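Local coordinates for putative tryptophan halogenase (Xanthomonas campestris pv. campestris, PDB 6Y1W), which is a flavin-dependent halogenase of the tryptophan halogenase family, which probably uses reduced FAD to install halogen on an aromatic substrate, at the interface of chains A and B. Numbering follows the deposited sequence. Chains: chain A/B, Putative tryptophan halogenase.

The interface of chains A and B. Residues chain A 115-117, 462, 465; chain B 38, 362.
B:Leu38, near the C-terminal end of helix 25-39, pushes its isobutyl group into a pocket of chain A whose walls include A:His115, A:Trp116, A:Ser117 and A:Val462, part of a two-fold symmetric interface between two flavin-dependent halogenase chains. The centre of the patch lies about 32 Å from the predicted active-site A:Lys89, so a role in chain pairing is more likely than direct participation in halogenation; the structure alone does not show whether this dimer forms in solution. CG of B:Leu38 points away from the backbone N (chi1 -180°), which aims the branch at chain A, and the second torsion (74°) splits the methyls between A:His115 and A:Val462 on one hand and A:Ser117 on the other. CD1 meets the imidazole carbon CE1 of A:His115 at 3.6 Å, the two side chains running past each other in opposite directions. From another side the CG2 methyl of A:Val462, in the 3-10 helix 461-465, reaches the same CD1 at 3.9 Å, its side chain roughly perpendicular to the leucine. The second methyl, CD2, lies 3.7 Å from CB of A:Ser117. Further along, the CD1 methyl of A:Leu465 packs on the backbone O of B:Leu38 at 3.4 Å.

The indole of A:Trp116 approaches B:Leu38 from the opposite direction, with CZ2 near CD1. Its benzo edge also meets CD1 of B:Leu362, on helix 350-363, which sits in the indole plane 3.8 Å from CH2, so the methyl meets the rim and not a face. One indole face is covered from within chain A by CE1 of A:His115 and CB of A:Ser117, both offset toward the rim.

The imidazole is fixed by its own loop: ND1 of A:His115 hydrogen-bonds to OG of A:Ser117 at 2.9 Å and receives the backbone N-H of A:Ser117 at 3.1 Å. That N-H bond is nearly straight, although the donor lies well out of the ring plane. With chi1 at 72°, the serine OG is tucked between its backbone N and carbonyl carbon, within reach of ND1, and it also lies 3.8 Å from CD2 of B:Leu38.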
loop_
_atom_site.group_PDB
_atom_site.type_symbol
_atom_site.label_atom_id
_atom_site.label_comp_id
_atom_site.label_asym_id
_atom_site.label_seq_id
_atom_site.Cartn_x
_atom_site.Cartn_y
_atom_site.Cartn_z
ATOM N N HIS A 115 7.582 -9.831 -14.762
ATOM C CA HIS A 115 6.377 -10.087 -15.530
ATOM C C HIS A 115 5.194 -9.768 -14.629
ATOM O O HIS A 115 5.310 -9.826 -13.401
ATOM C CB HIS A 115 6.302 -11.545 -16.006
ATOM C CG HIS A 115 5.187 -11.794 -16.980
ATOM N ND1 HIS A 115 3.992 -12.377 -16.606
ATOM C CD2 HIS A 115 5.060 -11.489 -18.297
ATOM C CE1 HIS A 115 3.188 -12.448 -17.655
ATOM N NE2 HIS A 115 3.803 -11.907 -18.692
ATOM N N TRP A 116 4.039 -9.451 -15.235
ATOM C CA TRP A 116 2.897 -9.125 -14.365
ATOM C C TRP A 116 2.517 -10.275 -13.452
ATOM O O TRP A 116 1.990 -10.040 -12.357
ATOM C CB TRP A 116 1.680 -8.662 -15.179
ATOM C CG TRP A 116 0.975 -9.674 -16.066
ATOM C CD1 TRP A 116 1.049 -9.740 -17.421
ATOM C CD2 TRP A 116 0.022 -10.688 -15.671
ATOM N NE1 TRP A 116 0.239 -10.744 -17.899
ATOM C CE2 TRP A 116 -0.388 -11.347 -16.846
ATOM C CE3 TRP A 116 -0.504 -11.110 -14.444
ATOM C CZ2 TRP A 116 -1.296 -12.393 -16.838
ATOM C CZ3 TRP A 116 -1.404 -12.177 -14.442
ATOM C CH2 TRP A 116 -1.791 -12.785 -15.632
ATOM N N SER A 117 2.789 -11.517 -13.865
ATOM C CA SER A 117 2.467 -12.678 -13.046
ATOM C C SER A 117 3.586 -13.083 -12.097
ATOM O O SER A 117 3.336 -13.893 -11.200
ATOM C CB SER A 117 2.121 -13.869 -13.939
ATOM O OG SER A 117 3.292 -14.384 -14.585
ATOM N N VAL A 462 5.573 -19.961 -14.428
ATOM C CA VAL A 462 5.564 -19.251 -15.697
ATOM C C VAL A 462 6.977 -19.238 -16.302
ATOM O O VAL A 462 7.131 -19.196 -17.523
ATOM C CB VAL A 462 5.007 -17.825 -15.532
ATOM C CG1 VAL A 462 6.040 -16.922 -14.869
ATOM C CG2 VAL A 462 4.597 -17.257 -16.878
ATOM N N LEU A 465 8.038 -21.905 -18.971
ATOM C CA LEU A 465 7.655 -21.764 -20.360
ATOM C C LEU A 465 8.855 -21.425 -21.237
ATOM O O LEU A 465 8.785 -21.590 -22.459
ATOM C CB LEU A 465 6.598 -20.669 -20.518
ATOM C CG LEU A 465 5.176 -20.993 -20.014
ATOM C CD1 LEU A 465 4.328 -19.732 -20.059
ATOM C CD2 LEU A 465 4.543 -22.075 -20.847
ATOM N N LEU B 38 -2.166 -17.412 -19.843
ATOM C CA LEU B 38 -0.821 -17.328 -19.271
ATOM C C LEU B 38 -0.087 -18.659 -19.327
ATOM O O LEU B 38 1.066 -18.719 -19.780
ATOM C CB LEU B 38 -0.876 -16.858 -17.821
ATOM C CG LEU B 38 0.497 -16.734 -17.145
ATOM C CD1 LEU B 38 1.204 -15.492 -17.703
ATOM C CD2 LEU B 38 0.348 -16.626 -15.614
ATOM N N LEU B 362 -2.909 -16.485 -10.167
ATOM C CA LEU B 362 -1.867 -16.539 -11.200
ATOM C C LEU B 362 -0.545 -15.981 -10.684
ATOM O O LEU B 362 0.535 -16.503 -11.017
ATOM C CB LEU B 362 -2.299 -15.779 -12.449
ATOM C CG LEU B 362 -3.413 -16.505 -13.221
ATOM C CD1 LEU B 362 -3.785 -15.787 -14.470
ATOM C CD2 LEU B 362 -2.997 -17.887 -13.568
#